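Local coordinates for mandelate racemase/muconate lactonizing protein (Paenibacillus sp., PDB 3V5C), which probably catalyses the magnesium-dependent dehydration of galacturonate, as an enolase-superfamily acid sugar dehydratase with a TIM-barrel catalytic domain, at residues D79-R84 and Y97-W102; L140-E145 and V149-E154; M178-G183 and L214-E219; G318-G323 and E343-S348. The protein carries 1 engineered substitution. All blocks are in the same frame, centred on the assembly; numbering follows the deposited sequence.

Interaction 1 of 4, residues D79-R84 and Y97-W102; sequences DLFDDR and YPVLDW
Val99, on helix 92-107, sends its two methyl branches to two different residues of the loop before that helix. CG2 meets the CD1 methyl of Leu80 at 4.2 Å, while CG1 lies obliquely off the far end of the Phe81 ring, 4.2 Å from CZ. With CG1 anti to the backbone N (chi1 163°), the valine spreads both methyls toward the loop, one for each neighbour. The contact is wholly apolar and all three residues are buried, yet the spacing is at the loose end of van der Waals range. Helix 92-107 belongs to the helical part that joins the antiparallel sheet of strands 14-30, 42-52 and 55-60 in the N-terminal capping domain of enolase-superfamily proteins; Val99 also rests on Ile50 of strand 42-52, so it lies between loop and sheet. Farther out, Leu80 touches Tyr91 and shares backbone hydrogen bonding with Arg88, and Phe81 packs on Leu3 near the chain start. Immediately after Phe81 the loop turns at Asp82, whose OD1 accepts a hydrogen bond from the backbone N of Arg84 at 3.0 Å, met from above the carboxylate plane, closing an Asx turn, while OD2 forms a salt bridge with Arg86.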
loop_
_atom_site.group_PDB
_atom_site.type_symbol
_atom_site.label_atom_id
_atom_site.label_comp_id
_atom_site.label_asym_id
_atom_site.label_seq_id
_atom_site.Cartn_x
_atom_site.Cartn_y
_atom_site.Cartn_z
ATOM N N ASP A 79 9.164 -23.475 -13.557
ATOM C CA ASP A 79 10.547 -23.242 -13.165
ATOM C C ASP A 79 10.748 -21.876 -12.505
ATOM O O ASP A 79 11.809 -21.602 -11.943
ATOM C CB ASP A 79 11.487 -23.405 -14.357
ATOM C CG ASP A 79 11.574 -24.851 -14.837
ATOM O OD1 ASP A 79 11.346 -25.774 -14.019
ATOM O OD2 ASP A 79 11.870 -25.051 -16.027
ATOM N N LEU A 80 9.730 -21.020 -12.586
ATOM C CA LEU A 80 9.795 -19.732 -11.903
ATOM C C LEU A 80 9.562 -19.888 -10.405
ATOM O O LEU A 80 9.722 -18.930 -9.654
ATOM C CB LEU A 80 8.764 -18.756 -12.466
ATOM C CG LEU A 80 8.711 -18.505 -13.970
ATOM C CD1 LEU A 80 7.883 -17.247 -14.216
ATOM C CD2 LEU A 80 10.080 -18.372 -14.581
ATOM N N PHE A 81 9.156 -21.075 -9.970
ATOM C CA PHE A 81 8.868 -21.325 -8.557
ATOM C C PHE A 81 9.931 -22.253 -7.975
ATOM O O PHE A 81 10.491 -23.087 -8.688
ATOM C CB PHE A 81 7.481 -21.953 -8.393
ATOM C CG PHE A 81 6.352 -21.048 -8.802
ATOM C CD1 PHE A 81 5.773 -20.192 -7.879
ATOM C CD2 PHE A 81 5.877 -21.042 -10.109
ATOM C CE1 PHE A 81 4.731 -19.348 -8.253
ATOM C CE2 PHE A 81 4.844 -20.203 -10.488
ATOM C CZ PHE A 81 4.270 -19.349 -9.557
ATOM N N ASP A 82 10.236 -22.103 -6.689
ATOM C CA ASP A 82 11.173 -23.035 -6.070
ATOM C C ASP A 82 10.438 -24.247 -5.490
ATOM O O ASP A 82 9.234 -24.423 -5.718
ATOM C CB ASP A 82 12.055 -22.347 -5.023
ATOM C CG ASP A 82 11.262 -21.767 -3.873
ATOM O OD1 ASP A 82 10.083 -22.135 -3.703
ATOM O OD2 ASP A 82 11.836 -20.941 -3.128
ATOM N N ASP A 83 11.168 -25.073 -4.744
ATOM C CA ASP A 83 10.637 -26.333 -4.226
ATOM C C ASP A 83 9.439 -26.152 -3.307
ATOM O O ASP A 83 8.739 -27.119 -2.997
ATOM C CB ASP A 83 11.726 -27.111 -3.482
ATOM C CG ASP A 83 12.932 -27.398 -4.349
ATOM O OD1 ASP A 83 12.795 -27.359 -5.590
ATOM O OD2 ASP A 83 14.016 -27.664 -3.787
ATOM N N ARG A 84 9.198 -24.918 -2.876
ATOM C CA ARG A 84 8.169 -24.657 -1.876
ATOM C C ARG A 84 6.888 -24.048 -2.441
ATOM O O ARG A 84 5.920 -23.846 -1.711
ATOM C CB ARG A 84 8.743 -23.783 -0.756
ATOM C CG ARG A 84 9.978 -24.399 -0.099
ATOM C CD ARG A 84 10.622 -23.470 0.917
ATOM N NE ARG A 84 9.730 -23.145 2.027
ATOM C CZ ARG A 84 9.654 -23.847 3.152
ATOM N NH1 ARG A 84 10.416 -24.920 3.317
ATOM N NH2 ARG A 84 8.815 -23.479 4.112
ATOM N N TYR A 97 3.330 -9.969 -10.343
ATOM C CA TYR A 97 1.961 -9.534 -10.533
ATOM C C TYR A 97 1.350 -10.057 -11.834
ATOM O O TYR A 97 0.286 -10.664 -11.805
ATOM C CB TYR A 97 1.807 -8.007 -10.347
ATOM C CG TYR A 97 1.893 -7.587 -8.889
ATOM C CD1 TYR A 97 0.917 -7.991 -7.978
ATOM C CD2 TYR A 97 2.953 -6.814 -8.402
ATOM C CE1 TYR A 97 0.952 -7.643 -6.648
ATOM C CE2 TYR A 97 2.988 -6.442 -7.051
ATOM C CZ TYR A 97 1.986 -6.883 -6.180
ATOM O OH TYR A 97 1.981 -6.534 -4.845
ATOM N N PRO A 98 2.016 -9.836 -12.978
ATOM C CA PRO A 98 1.471 -10.488 -14.181
ATOM C C PRO A 98 1.330 -12.019 -14.036
ATOM O O PRO A 98 0.383 -12.589 -14.585
ATOM C CB PRO A 98 2.502 -10.156 -15.273
ATOM C CG PRO A 98 3.281 -8.959 -14.733
ATOM C CD PRO A 98 3.241 -9.052 -13.237
ATOM N N VAL A 99 2.252 -12.683 -13.343
ATOM C CA VAL A 99 2.139 -14.136 -13.193
ATOM C C VAL A 99 0.961 -14.535 -12.303
ATOM O O VAL A 99 0.191 -15.458 -12.623
ATOM C CB VAL A 99 3.465 -14.755 -12.682
ATOM C CG1 VAL A 99 3.236 -16.157 -12.139
ATOM C CG2 VAL A 99 4.465 -14.784 -13.822
ATOM N N LEU A 100 0.782 -13.826 -11.203
ATOM C CA LEU A 100 -0.356 -14.120 -10.346
ATOM C C LEU A 100 -1.671 -13.838 -11.079
ATOM O O LEU A 100 -2.643 -14.581 -10.935
ATOM C CB LEU A 100 -0.258 -13.340 -9.028
ATOM C CG LEU A 100 0.790 -13.877 -8.054
ATOM C CD1 LEU A 100 1.037 -12.864 -6.955
ATOM C CD2 LEU A 100 0.339 -15.194 -7.454
ATOM N N ASP A 101 -1.724 -12.752 -11.845
ATOM C CA ASP A 101 -2.931 -12.450 -12.601
ATOM C C ASP A 101 -3.176 -13.567 -13.606
ATOM O O ASP A 101 -4.306 -14.009 -13.790
ATOM C CB ASP A 101 -2.784 -11.124 -13.342
ATOM C CG ASP A 101 -4.090 -10.673 -13.986
ATOM O OD1 ASP A 101 -5.121 -10.702 -13.300
ATOM O OD2 ASP A 101 -4.084 -10.312 -15.170
ATOM N N TRP A 102 -2.098 -14.015 -14.244
ATOM C CA TRP A 102 -2.186 -15.065 -15.261
ATOM C C TRP A 102 -2.786 -16.321 -14.639
ATOM O O TRP A 102 -3.717 -16.906 -15.204
ATOM C CB TRP A 102 -0.823 -15.370 -15.892
ATOM C CG TRP A 102 -0.948 -16.359 -17.022
ATOM C CD1 TRP A 102 -1.075 -16.069 -18.340
ATOM C CD2 TRP A 102 -0.977 -17.788 -16.912
ATOM N NE1 TRP A 102 -1.188 -17.238 -19.076
ATOM C CE2 TRP A 102 -1.131 -18.303 -18.214
ATOM C CE3 TRP A 102 -0.883 -18.681 -15.836
ATOM C CZ2 TRP A 102 -1.177 -19.681 -18.476
ATOM C CZ3 TRP A 102 -0.942 -20.049 -16.092
ATOM C CH2 TRP A 102 -1.093 -20.531 -17.404
#

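Interaction 2 of 4, residues L140-E145 and V149-E154; sequences LHLADE and VALMQE
The imidazole of His141 meets Leu151 obliquely, with CE1 3.6 Å from the leucine CD1 methyl and NE2 slightly farther from the same carbon. One face of the ring carries the neighbouring Leu142, whose CG sits 3.7 Å above the plane and is displaced toward the rim. The histidine holds CG between its own backbone N and carbonyl carbon (chi1 62°), a setting that brings the ring back beside Leu142 and toward the helix. Leu142 completes the apolar group: its CD1 lies 3.7 Å from Leu151 CD1, so that one methyl of Leu151 is shared by the imidazole and a leucine branch. Leu151 reaches them with CG anti to the backbone N (chi1 -177°), directed out from helix 145-161 to the preceding loop.

A second link is made by the backbone. Val149 N donates to Glu145 O at 3.0 Å, with an N-H...O angle of 160°, the i to i+4 bond of the first helical turn. Val149 CG2 lies 3.4 Å from the same oxygen. Asp144 is the N-cap residue, its OD1 accepting from Ala147 N and pairing with Arg146, an N-cap that probably helps to set the start of the helix.

The loop thus folds back over the beginning of the helix it leads into, at the protein surface. It follows strand 126-135 of the barrel sheet, and on another side of helix 145-161, Glu145 and Val149 rest on Ala189 of helix 180-198, to which Leu142 O is also bonded through Arg186.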
loop_
_atom_site.group_PDB
_atom_site.type_symbol
_atom_site.label_atom_id
_atom_site.label_comp_id
_atom_site.label_asym_id
_atom_site.label_seq_id
_atom_site.Cartn_x
_atom_site.Cartn_y
_atom_site.Cartn_z
ATOM N N LEU A 140 -0.988 24.673 3.239
ATOM C CA LEU A 140 0.197 25.496 3.476
ATOM C C LEU A 140 0.081 26.915 2.913
ATOM O O LEU A 140 0.803 27.808 3.360
ATOM C CB LEU A 140 1.462 24.814 2.961
ATOM C CG LEU A 140 1.901 23.550 3.703
ATOM C CD1 LEU A 140 3.177 23.032 3.080
ATOM C CD2 LEU A 140 2.116 23.852 5.172
ATOM N N HIS A 141 -0.825 27.113 1.954
ATOM C CA HIS A 141 -1.049 28.432 1.364
ATOM C C HIS A 141 -1.897 29.312 2.274
ATOM O O HIS A 141 -2.043 30.511 2.015
ATOM C CB HIS A 141 -1.724 28.297 0.004
ATOM C CG HIS A 141 -3.077 27.669 0.059
ATOM N ND1 HIS A 141 -3.266 26.326 0.316
ATOM C CD2 HIS A 141 -4.311 28.191 -0.145
ATOM C CE1 HIS A 141 -4.561 26.055 0.289
ATOM N NE2 HIS A 141 -5.217 27.170 0.007
ATOM N N LEU A 142 -2.453 28.719 3.329
ATOM C CA LEU A 142 -3.272 29.443 4.300
ATOM C C LEU A 142 -2.481 29.819 5.559
ATOM O O LEU A 142 -1.925 28.958 6.256
ATOM C CB LEU A 142 -4.507 28.622 4.683
ATOM C CG LEU A 142 -5.464 28.301 3.537
ATOM C CD1 LEU A 142 -6.578 27.375 4.017
ATOM C CD2 LEU A 142 -6.032 29.598 2.926
ATOM N N ALA A 143 -2.422 31.112 5.853
ATOM C CA ALA A 143 -1.699 31.563 7.039
ATOM C C ALA A 143 -2.475 31.316 8.331
ATOM O O ALA A 143 -1.883 31.189 9.401
ATOM C CB ALA A 143 -1.325 33.035 6.907
ATOM N N ASP A 144 -3.797 31.253 8.228
ATOM C CA ASP A 144 -4.653 31.146 9.401
ATOM C C ASP A 144 -4.890 29.700 9.801
ATOM O O ASP A 144 -5.391 28.899 9.009
ATOM C CB ASP A 144 -5.998 31.819 9.149
ATOM C CG ASP A 144 -6.864 31.833 10.377
ATOM O OD1 ASP A 144 -7.722 30.942 10.517
ATOM O OD2 ASP A 144 -6.679 32.743 11.214
ATOM N N GLU A 145 -4.543 29.373 11.041
ATOM C CA GLU A 145 -4.682 28.000 11.535
ATOM C C GLU A 145 -6.109 27.445 11.394
ATOM O O GLU A 145 -6.299 26.313 10.952
ATOM C CB GLU A 145 -4.206 27.913 12.986
ATOM C CG GLU A 145 -4.040 26.489 13.490
ATOM C CD GLU A 145 -3.792 26.435 14.981
ATOM O OE1 GLU A 145 -4.779 26.450 15.739
ATOM O OE2 GLU A 145 -2.613 26.375 15.382
ATOM N N VAL A 149 -7.505 24.165 9.259
ATOM C CA VAL A 149 -8.296 23.070 9.808
ATOM C C VAL A 149 -9.559 22.847 8.978
ATOM O O VAL A 149 -9.894 21.717 8.615
ATOM C CB VAL A 149 -8.701 23.338 11.266
ATOM C CG1 VAL A 149 -9.673 22.288 11.757
ATOM C CG2 VAL A 149 -7.467 23.416 12.163
ATOM N N ALA A 150 -10.274 23.929 8.676
ATOM C CA ALA A 150 -11.467 23.831 7.841
ATOM C C ALA A 150 -11.202 23.159 6.490
ATOM O O ALA A 150 -11.963 22.306 6.049
ATOM C CB ALA A 150 -12.071 25.222 7.625
ATOM N N LEU A 151 -10.130 23.570 5.830
ATOM C CA LEU A 151 -9.782 23.002 4.536
ATOM C C LEU A 151 -9.500 21.502 4.646
ATOM O O LEU A 151 -9.997 20.711 3.836
ATOM C CB LEU A 151 -8.605 23.748 3.933
ATOM C CG LEU A 151 -8.136 23.340 2.537
ATOM C CD1 LEU A 151 -7.418 24.497 1.853
ATOM C CD2 LEU A 151 -7.223 22.145 2.607
ATOM N N MET A 152 -8.724 21.118 5.649
ATOM C CA MET A 152 -8.413 19.704 5.847
ATOM C C MET A 152 -9.636 18.884 6.257
ATOM O O MET A 152 -9.791 17.734 5.824
ATOM C CB MET A 152 -7.261 19.529 6.837
ATOM C CG MET A 152 -5.968 20.150 6.360
ATOM S SD MET A 152 -5.387 19.591 4.741
ATOM C CE MET A 152 -5.280 17.816 5.037
ATOM N N GLN A 153 -10.531 19.471 7.054
ATOM C CA GLN A 153 -11.785 18.795 7.376
ATOM C C GLN A 153 -12.592 18.533 6.100
ATOM O O GLN A 153 -13.155 17.456 5.920
ATOM C CB GLN A 153 -12.627 19.609 8.365
ATOM C CG GLN A 153 -12.097 19.617 9.780
ATOM C CD GLN A 153 -12.876 20.583 10.659
ATOM O OE1 GLN A 153 -13.119 21.728 10.274
ATOM N NE2 GLN A 153 -13.291 20.114 11.824
ATOM N N GLU A 154 -12.646 19.530 5.216
ATOM C CA GLU A 154 -13.379 19.380 3.963
ATOM C C GLU A 154 -12.792 18.254 3.110
ATOM O O GLU A 154 -13.520 17.519 2.450
ATOM C CB GLU A 154 -13.406 20.698 3.189
ATOM C CG GLU A 154 -14.263 20.635 1.939
ATOM C CD GLU A 154 -14.350 21.976 1.230
ATOM O OE1 GLU A 154 -14.052 23.011 1.871
ATOM O OE2 GLU A 154 -14.706 21.991 0.032
#

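Interaction 3 of 4, residues M178-G183 and L214-E219; sequences MPLWEG and LNLTKE
Leu216 of helix 214-223 presents its two methyl branches to successive residues at the start of helix 180-198, and these apolar pairs make up most of the contact. Its CD1 meets Leu180 CD1 at 3.9 Å, the two side chains approaching at a slant. Its CD2 lies 4.4 Å from Trp181 CZ3, obliquely to the indole and at a looser distance. Within the first helix Leu180 also serves the tryptophan: CD2 stands 3.8 Å above one face of the indole, offset toward the rim. With CG anti to the backbone N (chi1 180°), Leu180 is carried out so that CD1 faces Leu216 and CD2 the ring.

The polar approach is made by Glu219, one helical turn beyond Leu216. Its extended chain brings OE1 to the edge of the indole, near the ring plane and 3.9 Å from CZ3. The carboxylate and ring planes differ by only 16°, although the two side chains cross at about a right angle.

Backbone bonds order both helices locally. At the N-cap position of helix 180-198, the carbonyl O of Pro179 accepts a hydrogen bond from Gly183 N, and Lys218, which is held by Asp245 of helix 240-253, donates its backbone N-H to Leu214 O. Through the Leu216 and Glu219 contacts the two segments join neighbouring outer helices of the barrel at the surface. A carboxylate oxygen beside the positively polarised C-H rim of an aromatic ring is probably mildly favourable, but at this distance the contact probably rests mainly on the apolar pairs of Leu216 with Leu180 and Trp181.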
loop_
_atom_site.group_PDB
_atom_site.type_symbol
_atom_site.label_atom_id
_atom_site.label_comp_id
_atom_site.label_asym_id
_atom_site.label_seq_id
_atom_site.Cartn_x
_atom_site.Cartn_y
_atom_site.Cartn_z
ATOM N N MET A 178 7.081 24.795 7.377
ATOM C CA MET A 178 6.621 25.893 8.224
ATOM C C MET A 178 7.590 26.026 9.381
ATOM O O MET A 178 8.337 25.099 9.665
ATOM C CB MET A 178 5.236 25.588 8.805
ATOM C CG MET A 178 4.090 25.517 7.817
ATOM S SD MET A 178 2.531 25.296 8.683
ATOM C CE MET A 178 2.400 26.866 9.566
ATOM N N PRO A 179 7.576 27.172 10.067
ATOM C CA PRO A 179 8.385 27.334 11.275
ATOM C C PRO A 179 8.041 26.214 12.245
ATOM O O PRO A 179 6.893 25.766 12.323
ATOM C CB PRO A 179 7.936 28.695 11.812
ATOM C CG PRO A 179 7.566 29.452 10.560
ATOM C CD PRO A 179 6.867 28.412 9.705
ATOM N N LEU A 180 9.053 25.747 12.967
ATOM C CA LEU A 180 8.927 24.576 13.821
ATOM C C LEU A 180 7.723 24.586 14.768
ATOM O O LEU A 180 6.898 23.671 14.759
ATOM C CB LEU A 180 10.209 24.417 14.631
ATOM C CG LEU A 180 10.248 23.233 15.586
ATOM C CD1 LEU A 180 10.224 21.933 14.805
ATOM C CD2 LEU A 180 11.483 23.321 16.478
ATOM N N TRP A 181 7.624 25.613 15.598
ATOM C CA TRP A 181 6.590 25.626 16.620
ATOM C C TRP A 181 5.190 25.850 16.038
ATOM O O TRP A 181 4.253 25.160 16.415
ATOM C CB TRP A 181 6.939 26.637 17.716
ATOM C CG TRP A 181 8.281 26.327 18.313
ATOM C CD1 TRP A 181 9.429 27.054 18.173
ATOM C CD2 TRP A 181 8.630 25.177 19.097
ATOM N NE1 TRP A 181 10.462 26.443 18.839
ATOM C CE2 TRP A 181 10.000 25.289 19.415
ATOM C CE3 TRP A 181 7.918 24.075 19.570
ATOM C CZ2 TRP A 181 10.670 24.343 20.190
ATOM C CZ3 TRP A 181 8.588 23.127 20.338
ATOM C CH2 TRP A 181 9.949 23.269 20.639
ATOM N N GLU A 182 5.063 26.804 15.122
ATOM C CA GLU A 182 3.787 27.052 14.465
ATOM C C GLU A 182 3.306 25.816 13.717
ATOM O O GLU A 182 2.137 25.469 13.781
ATOM C CB GLU A 182 3.915 28.207 13.484
ATOM C CG GLU A 182 2.591 28.578 12.862
ATOM C CD GLU A 182 2.708 29.621 11.773
ATOM O OE1 GLU A 182 3.817 30.176 11.566
ATOM O OE2 GLU A 182 1.677 29.873 11.113
ATOM N N GLY A 183 4.215 25.160 13.008
ATOM C CA GLY A 183 3.839 23.991 12.222
ATOM C C GLY A 183 3.355 22.855 13.106
ATOM O O GLY A 183 2.428 22.112 12.740
ATOM N N LEU A 214 12.001 12.657 19.180
ATOM C CA LEU A 214 11.209 11.994 20.198
ATOM C C LEU A 214 10.398 12.997 21.028
ATOM O O LEU A 214 9.232 12.749 21.348
ATOM C CB LEU A 214 12.095 11.103 21.069
ATOM C CG LEU A 214 11.438 10.374 22.240
ATOM C CD1 LEU A 214 10.345 9.410 21.763
ATOM C CD2 LEU A 214 12.524 9.618 23.033
ATOM N N ASN A 215 11.019 14.116 21.396
ATOM C CA ASN A 215 10.316 15.104 22.211
ATOM C C ASN A 215 9.197 15.827 21.451
ATOM O O ASN A 215 8.142 16.089 22.021
ATOM C CB ASN A 215 11.281 16.082 22.893
ATOM C CG ASN A 215 11.727 15.596 24.263
ATOM O OD1 ASN A 215 11.055 14.782 24.885
ATOM N ND2 ASN A 215 12.846 16.115 24.753
ATOM N N LEU A 216 9.404 16.140 20.168
ATOM C CA LEU A 216 8.301 16.680 19.367
ATOM C C LEU A 216 7.156 15.689 19.338
ATOM O O LEU A 216 5.984 16.066 19.432
ATOM C CB LEU A 216 8.735 16.986 17.940
ATOM C CG LEU A 216 9.430 18.319 17.739
ATOM C CD1 LEU A 216 10.125 18.357 16.375
ATOM C CD2 LEU A 216 8.430 19.481 17.886
ATOM N N THR A 217 7.505 14.411 19.195
ATOM C CA THR A 217 6.513 13.350 19.139
ATOM C C THR A 217 5.710 13.302 20.418
ATOM O O THR A 217 4.485 13.235 20.374
ATOM C CB THR A 217 7.187 11.998 18.875
ATOM O OG1 THR A 217 7.851 12.074 17.605
ATOM C CG2 THR A 217 6.140 10.888 18.846
ATOM N N LYS A 218 6.397 13.361 21.555
ATOM C CA LYS A 218 5.711 13.336 22.835
ATOM C C LYS A 218 4.837 14.576 23.019
ATOM O O LYS A 218 3.762 14.490 23.623
ATOM C CB LYS A 218 6.728 13.231 23.977
ATOM C CG LYS A 218 7.405 11.865 24.029
ATOM C CD LYS A 218 8.467 11.863 25.131
ATOM C CE LYS A 218 9.044 10.468 25.296
ATOM N NZ LYS A 218 10.130 10.464 26.329
ATOM N N GLU A 219 5.294 15.715 22.505
ATOM C CA GLU A 219 4.507 16.942 22.640
ATOM C C GLU A 219 3.203 16.809 21.873
ATOM O O GLU A 219 2.135 17.177 22.376
ATOM C CB GLU A 219 5.269 18.158 22.147
ATOM C CG GLU A 219 4.436 19.408 22.072
ATOM C CD GLU A 219 5.279 20.665 22.031
ATOM O OE1 GLU A 219 6.447 20.629 22.496
ATOM O OE2 GLU A 219 4.767 21.690 21.531
#

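Interaction 4 of 4, residues G318-G323 and E343-S348; sequences GIYASG and EGMDVS
Met345 is the first residue of segment 343-348 to reach Tyr320 of helix 317-325, its CE lying obliquely off the ring at 4.1 Å from CE2. The methionine runs extended from the backbone and bends at chi3 (98°), which swings the terminal methyl toward the tyrosine. Asp346 completes the short strand 345-346, which pairs antiparallel with 368-369 in a small two-stranded sheet, within the enolase C-terminal domain-like region that holds the TIM barrel, and its OD1 accepts from both the backbone N of Ser348 at 2.9 Å and the Ser348 hydroxyl. The first of these bonds closes an Asx turn around Val347. That valine makes the main contact: CG1 stands over one face of the ring, 3.9 Å from its centroid and 24° off the normal, a CH-pi interaction, while CG2 comes to 3.5 Å from Tyr320 OH. The opposite face of the ring is covered by Ile319 CB from the same helix, so the aromatic plane is sandwiched between two aliphatic residues. Were Tyr320 replaced by an alanine, Val347 CG1 would probably lose its aromatic face and a gap would open between helix 317-325 and the 343-348 segment. Beyond the pair, Tyr350 meets the Tyr320 ring edge-to-face, and Ile367 touches both Tyr320 and Met345.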
loop_
_atom_site.group_PDB
_atom_site.type_symbol
_atom_site.label_atom_id
_atom_site.label_comp_id
_atom_site.label_asym_id
_atom_site.label_seq_id
_atom_site.Cartn_x
_atom_site.Cartn_y
_atom_site.Cartn_z
ATOM N N GLY A 318 -0.991 -0.948 -6.561
ATOM C CA GLY A 318 -0.725 -1.540 -5.261
ATOM C C GLY A 318 -1.915 -1.582 -4.324
ATOM O O GLY A 318 -1.952 -2.399 -3.406
ATOM N N ILE A 319 -2.881 -0.687 -4.529
ATOM C CA ILE A 319 -4.088 -0.700 -3.728
ATOM C C ILE A 319 -4.818 -2.031 -3.855
ATOM O O ILE A 319 -5.208 -2.650 -2.845
ATOM C CB ILE A 319 -5.007 0.447 -4.175
ATOM C CG1 ILE A 319 -4.303 1.782 -3.921
ATOM C CG2 ILE A 319 -6.368 0.356 -3.466
ATOM C CD1 ILE A 319 -5.071 2.967 -4.541
ATOM N N TYR A 320 -5.001 -2.465 -5.099
ATOM C CA TYR A 320 -5.786 -3.654 -5.412
ATOM C C TYR A 320 -5.011 -4.903 -4.996
ATOM O O TYR A 320 -5.570 -5.837 -4.420
ATOM C CB TYR A 320 -6.194 -3.616 -6.905
ATOM C CG TYR A 320 -6.754 -2.236 -7.189
ATOM C CD1 TYR A 320 -8.017 -1.884 -6.725
ATOM C CD2 TYR A 320 -5.983 -1.257 -7.803
ATOM C CE1 TYR A 320 -8.510 -0.597 -6.897
ATOM C CE2 TYR A 320 -6.475 0.027 -7.996
ATOM C CZ TYR A 320 -7.743 0.351 -7.541
ATOM O OH TYR A 320 -8.244 1.637 -7.702
ATOM N N ALA A 321 -3.704 -4.879 -5.232
ATOM C CA ALA A 321 -2.802 -5.938 -4.764
ATOM C C ALA A 321 -2.911 -6.130 -3.258
ATOM O O ALA A 321 -3.045 -7.245 -2.762
ATOM C CB ALA A 321 -1.381 -5.612 -5.159
ATOM N N SER A 322 -2.852 -5.026 -2.517
ATOM C CA SER A 322 -2.999 -5.066 -1.062
ATOM C C SER A 322 -4.283 -5.755 -0.631
ATOM O O SER A 322 -4.301 -6.550 0.310
ATOM C CB SER A 322 -2.990 -3.647 -0.485
ATOM O OG SER A 322 -1.769 -2.985 -0.754
ATOM N N GLY A 323 -5.384 -5.416 -1.292
ATOM C CA GLY A 323 -6.652 -6.055 -0.990
ATOM C C GLY A 323 -6.581 -7.577 -1.089
ATOM O O GLY A 323 -7.046 -8.273 -0.189
ATOM N N GLU A 343 -5.716 5.604 -16.902
ATOM C CA GLU A 343 -6.277 5.329 -18.222
ATOM C C GLU A 343 -5.928 3.916 -18.675
ATOM O O GLU A 343 -4.773 3.517 -18.627
ATOM C CB GLU A 343 -5.794 6.367 -19.239
ATOM C CG GLU A 343 -6.353 7.757 -18.972
ATOM C CD GLU A 343 -7.865 7.752 -18.889
ATOM O OE1 GLU A 343 -8.507 7.414 -19.906
ATOM O OE2 GLU A 343 -8.408 8.059 -17.805
ATOM N N GLY A 344 -6.935 3.155 -19.094
ATOM C CA GLY A 344 -6.709 1.783 -19.527
ATOM C C GLY A 344 -6.740 0.734 -18.424
ATOM O O GLY A 344 -6.531 -0.447 -18.687
ATOM N N MET A 345 -6.959 1.160 -17.190
ATOM C CA MET A 345 -6.942 0.236 -16.063
ATOM C C MET A 345 -8.278 0.283 -15.327
ATOM O O MET A 345 -8.482 1.100 -14.423
ATOM C CB MET A 345 -5.766 0.558 -15.128
ATOM C CG MET A 345 -5.559 -0.478 -13.995
ATOM S SD MET A 345 -4.058 -0.149 -13.033
ATOM C CE MET A 345 -4.733 0.711 -11.622
ATOM N N ASP A 346 -9.206 -0.579 -15.737
ATOM C CA ASP A 346 -10.572 -0.565 -15.202
ATOM C C ASP A 346 -10.649 -1.297 -13.866
ATOM O O ASP A 346 -10.559 -2.526 -13.809
ATOM C CB ASP A 346 -11.508 -1.212 -16.232
ATOM C CG ASP A 346 -12.965 -1.238 -15.800
ATOM O OD1 ASP A 346 -13.288 -0.889 -14.654
ATOM O OD2 ASP A 346 -13.803 -1.653 -16.638
ATOM N N VAL A 347 -10.819 -0.520 -12.801
ATOM C CA VAL A 347 -10.896 -1.051 -11.445
ATOM C C VAL A 347 -12.321 -1.003 -10.901
ATOM O O VAL A 347 -12.541 -1.140 -9.703
ATOM C CB VAL A 347 -9.942 -0.289 -10.502
ATOM C CG1 VAL A 347 -8.508 -0.414 -10.987
ATOM C CG2 VAL A 347 -10.349 1.188 -10.411
ATOM N N SER A 348 -13.301 -0.858 -11.794
ATOM C CA SER A 348 -14.694 -0.674 -11.375
ATOM C C SER A 348 -15.300 -1.891 -10.661
ATOM O O SER A 348 -16.364 -1.795 -10.033
ATOM C CB SER A 348 -15.554 -0.287 -12.576
ATOM O OG SER A 348 -15.671 -1.365 -13.475
#

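The four contacts follow one another along the chain without interleaving. Interaction 1 lies in the N-terminal capping region, and interactions 2 and 3 lie on the opposite side of the chain's centre, their centres each about 47 Å from that of interaction 1. Those two are neighbours, with centres about 18 Å apart, and meet where Leu140 CD2 lies 3.7 Å from Met178 CG; interaction 2 packs the loop before helix 145-161 on that helix, interaction 3 joins helices 180-198 and 214-223, and all three are successive outer helices of the barrel. Interaction 4 is the most central and touches interaction 1 through Tyr97 CE1 and Ala321 CB at 3.4 Å, joining helices 92-107 and 317-325. Contacts thus span capping and barrel portions.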